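Protein-tyrosine phosphatase mitochondrial 1 (Mus musculus, PDB 3RGO) dephosphorylates phosphatidylglycerophosphate to phosphatidylglycerol, an essential step on the way to cardiolipin in mitochondria. Local coordinates at residues A[32-37]-A[58-63]. Numbering follows the deposited sequence.
Sequences VITMNE and QLRLST. With SO4 (sulfate ion), chain C.
Strands 32-35 and 58-61 run parallel in register, Val32 beside Gln58 through Met35 beside Leu61, joined by backbone hydrogen bonds from Leu59 N to Val32 O (2.7 Å), Thr34 N to Leu59 O, Leu61 N to Thr34 O and, just past the strand, Asn36 N to Leu61 O (3.0 Å). On the face of Val32, Thr34, Gln58 and Arg60, the Gln58 chain leaves with CG anti to the backbone N (chi1 -180°) and stays extended. Its CG lies 3.7 Å from Val32 CG1, the two side chains pointing the same way. Its NE2 gives a bent hydrogen bond to Thr34 OG1 (2.9 Å, 139° at the hydrogen), with OG1 lying 27° out of the amide plane. OG1 also hydrogen-bonds His95 NE2 of the adjacent strand 91-95. An alanine at Gln58 would probably cost Thr34 OG1 the bond from NE2 and open a gap where CG packs on Val32 CG1. Further on, the Glu37 carboxylate rests against Arg60 CD, 3.7 Å from OE2, but its salt bridge is to Arg42. On the other face Ile33 CG2 meets Leu61 CD1 at 4.0 Å, packed against helix 72-88. Where the strands end, Thr63 OG1 lies 2.7 Å from sulfate O1, and Asn36 approaches Cys96, the predicted phosphocysteine nucleophile. This beta-alpha-beta pair thus joins an apolar face to a mixed one holding a buried hydroxyl, and the sulfate is consistent with an anion pocket nearby.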
ATOM      1  N   VAL A  32      -8.512   2.192  -1.700  1.00 34.28           N
ATOM      2  CA  VAL A  32      -7.660   2.560  -0.580  1.00 34.42           C
ATOM      3  C   VAL A  32      -7.292   1.305   0.192  1.00 36.59           C
ATOM      4  O   VAL A  32      -8.144   0.457   0.472  1.00 37.61           O
ATOM      5  CB  VAL A  32      -8.330   3.620   0.333  1.00 46.77           C
ATOM      6  CG1 VAL A  32      -9.691   3.138   0.805  1.00 51.52           C
ATOM      7  CG2 VAL A  32      -7.431   3.983   1.523  1.00 42.66           C
ATOM      8  N   ILE A  33      -6.004   1.162   0.478  1.00 35.43           N
ATOM      9  CA  ILE A  33      -5.537   0.074   1.319  1.00 35.36           C
ATOM     10  C   ILE A  33      -5.240   0.657   2.683  1.00 35.14           C
ATOM     11  O   ILE A  33      -4.364   1.506   2.826  1.00 35.47           O
ATOM     12  CB  ILE A  33      -4.283  -0.608   0.751  1.00 33.24           C
ATOM     13  CG1 ILE A  33      -4.602  -1.233  -0.610  1.00 32.68           C
ATOM     14  CG2 ILE A  33      -3.766  -1.659   1.737  1.00 32.50           C
ATOM     15  CD1 ILE A  33      -3.420  -1.938  -1.270  1.00 34.13           C
ATOM     16  N   THR A  34      -5.998   0.217   3.678  1.00 36.49           N
ATOM     17  CA  THR A  34      -5.853   0.732   5.034  1.00 38.29           C
ATOM     18  C   THR A  34      -5.231  -0.318   5.931  1.00 39.70           C
ATOM     19  O   THR A  34      -5.775  -1.403   6.111  1.00 45.11           O
ATOM     20  CB  THR A  34      -7.208   1.168   5.616  1.00 38.61           C
ATOM     21  OG1 THR A  34      -7.747   2.229   4.816  1.00 40.24           O
ATOM     22  CG2 THR A  34      -7.047   1.644   7.058  1.00 40.09           C
ATOM     23  N   MET A  35      -4.078   0.009   6.494  1.00 41.70           N
ATOM     24  CA  MET A  35      -3.374  -0.932   7.345  1.00 40.43           C
ATOM     25  C   MET A  35      -3.484  -0.528   8.804  1.00 41.05           C
ATOM     26  O   MET A  35      -3.379   0.651   9.142  1.00 39.19           O
ATOM     27  CB  MET A  35      -1.910  -1.045   6.918  1.00 37.86           C
ATOM     28  CG  MET A  35      -1.733  -1.722   5.569  1.00 40.72           C
ATOM     29  SD  MET A  35      -0.121  -1.412   4.829  1.00 49.23           S
ATOM     30  CE  MET A  35      -0.484   0.108   3.963  1.00121.73           C
ATOM     31  N   ASN A  36      -3.713  -1.523   9.655  1.00 44.71           N
ATOM     32  CA  ASN A  36      -3.786  -1.330  11.099  1.00 47.10           C
ATOM     33  C   ASN A  36      -4.682  -0.173  11.530  1.00 52.96           C
ATOM     34  O   ASN A  36      -4.317   0.603  12.408  1.00 49.87           O
ATOM     35  CB  ASN A  36      -2.387  -1.148  11.691  1.00 45.74           C
ATOM     36  CG  ASN A  36      -1.594  -2.443  11.724  1.00 48.93           C
ATOM     37  OD1 ASN A  36      -0.495  -2.498  12.282  1.00 53.22           O
ATOM     38  ND2 ASN A  36      -2.153  -3.496  11.140  1.00 40.70           N
ATOM     39  N   GLU A  37      -5.852  -0.063  10.909  1.00 58.18           N
ATOM     40  CA  GLU A  37      -6.835   0.937  11.314  1.00 65.17           C
ATOM     41  C   GLU A  37      -7.003   0.938  12.834  1.00 67.26           C
ATOM     42  O   GLU A  37      -7.435  -0.055  13.420  1.00 63.85           O
ATOM     43  CB  GLU A  37      -8.180   0.666  10.634  1.00 68.18           C
ATOM     44  CG  GLU A  37      -9.307   1.566  11.107  1.00 73.20           C
ATOM     45  CD  GLU A  37     -10.641   1.200  10.486  1.00 76.68           C
ATOM     46  OE1 GLU A  37     -11.366   0.370  11.076  1.00 76.04           O
ATOM     47  OE2 GLU A  37     -10.966   1.742   9.408  1.00 79.14           O
ATOM     48  N   GLN A  58     -12.467   0.336  -0.077  1.00 41.81           N
ATOM     49  CA  GLN A  58     -11.443   0.221   0.958  1.00 38.50           C
ATOM     50  C   GLN A  58     -11.106  -1.235   1.238  1.00 39.18           C
ATOM     51  O   GLN A  58     -11.995  -2.059   1.456  1.00 42.70           O
ATOM     52  CB  GLN A  58     -11.896   0.898   2.257  1.00 43.31           C
ATOM     53  CG  GLN A  58     -10.861   0.824   3.386  1.00 41.09           C
ATOM     54  CD  GLN A  58     -11.345   1.459   4.679  1.00 45.01           C
ATOM     55  OE1 GLN A  58     -12.402   1.102   5.199  1.00 52.25           O
ATOM     56  NE2 GLN A  58     -10.570   2.400   5.207  1.00 39.85           N
ATOM     57  N   LEU A  59      -9.816  -1.551   1.210  1.00 35.58           N
ATOM     58  CA  LEU A  59      -9.334  -2.851   1.653  1.00 35.45           C
ATOM     59  C   LEU A  59      -8.585  -2.670   2.973  1.00 37.63           C
ATOM     60  O   LEU A  59      -7.620  -1.912   3.048  1.00 40.31           O
ATOM     61  CB  LEU A  59      -8.413  -3.475   0.601  1.00 34.87           C
ATOM     62  CG  LEU A  59      -7.532  -4.640   1.073  1.00 38.82           C
ATOM     63  CD1 LEU A  59      -8.381  -5.822   1.523  1.00 42.11           C
ATOM     64  CD2 LEU A  59      -6.563  -5.056  -0.028  1.00 38.31           C
ATOM     65  N   ARG A  60      -9.045  -3.348   4.018  1.00 34.46           N
ATOM     66  CA  ARG A  60      -8.402  -3.245   5.317  1.00 40.39           C
ATOM     67  C   ARG A  60      -7.510  -4.443   5.561  1.00 40.21           C
ATOM     68  O   ARG A  60      -7.948  -5.591   5.442  1.00 38.70           O
ATOM     69  CB  ARG A  60      -9.436  -3.134   6.440  1.00 48.99           C
ATOM     70  CG  ARG A  60      -9.959  -1.730   6.665  1.00 54.25           C
ATOM     71  CD  ARG A  60     -10.791  -1.665   7.936  1.00 64.43           C
ATOM     72  NE  ARG A  60     -11.843  -2.677   7.937  1.00 72.50           N
ATOM     73  CZ  ARG A  60     -13.052  -2.495   7.417  1.00 79.82           C
ATOM     74  NH1 ARG A  60     -13.367  -1.335   6.855  1.00 82.68           N
ATOM     75  NH2 ARG A  60     -13.947  -3.471   7.459  1.00 82.83           N
ATOM     76  N   LEU A  61      -6.253  -4.172   5.896  1.00 35.04           N
ATOM     77  CA  LEU A  61      -5.309  -5.237   6.189  1.00 38.26           C
ATOM     78  C   LEU A  61      -4.675  -5.013   7.555  1.00 41.04           C
ATOM     79  O   LEU A  61      -4.493  -3.876   7.993  1.00 42.42           O
ATOM     80  CB  LEU A  61      -4.227  -5.323   5.109  1.00 37.02           C
ATOM     81  CG  LEU A  61      -4.686  -5.656   3.691  1.00 38.47           C
ATOM     82  CD1 LEU A  61      -3.541  -5.484   2.708  1.00 41.90           C
ATOM     83  CD2 LEU A  61      -5.256  -7.075   3.618  1.00 43.01           C
ATOM     84  N   SER A  62      -4.354  -6.110   8.227  1.00 40.77           N
ATOM     85  CA  SER A  62      -3.663  -6.049   9.504  1.00 46.40           C
ATOM     86  C   SER A  62      -2.253  -6.608   9.360  1.00 47.74           C
ATOM     87  O   SER A  62      -2.025  -7.560   8.609  1.00 44.08           O
ATOM     88  CB  SER A  62      -4.427  -6.842  10.567  1.00 53.40           C
ATOM     89  OG  SER A  62      -5.616  -6.170  10.958  1.00 55.62           O
ATOM     90  N   THR A  63      -1.303  -6.007  10.067  1.00 46.65           N
ATOM     91  CA  THR A  63       0.034  -6.576  10.152  1.00 49.00           C
ATOM     92  C   THR A  63      -0.007  -7.709  11.156  1.00 50.52           C
ATOM     93  O   THR A  63      -0.844  -7.711  12.062  1.00 49.64           O
ATOM     94  CB  THR A  63       1.067  -5.551  10.645  1.00 48.25           C
ATOM     95  OG1 THR A  63       0.635  -5.012  11.903  1.00 48.95           O
ATOM     96  CG2 THR A  63       1.238  -4.427   9.636  1.00 43.87           C
TER
HETATM   97  S   SO4 C   2       3.045  -3.968  14.288  1.00 66.13           S
HETATM   98  O1  SO4 C   2       2.823  -5.167  13.481  1.00 67.37           O
HETATM   99  O2  SO4 C   2       4.414  -3.486  14.086  1.00 63.46           O
HETATM  100  O3  SO4 C   2       2.092  -2.934  13.884  1.00 63.06           O
HETATM  101  O4  SO4 C   2       2.841  -4.286  15.701  1.00 62.92           O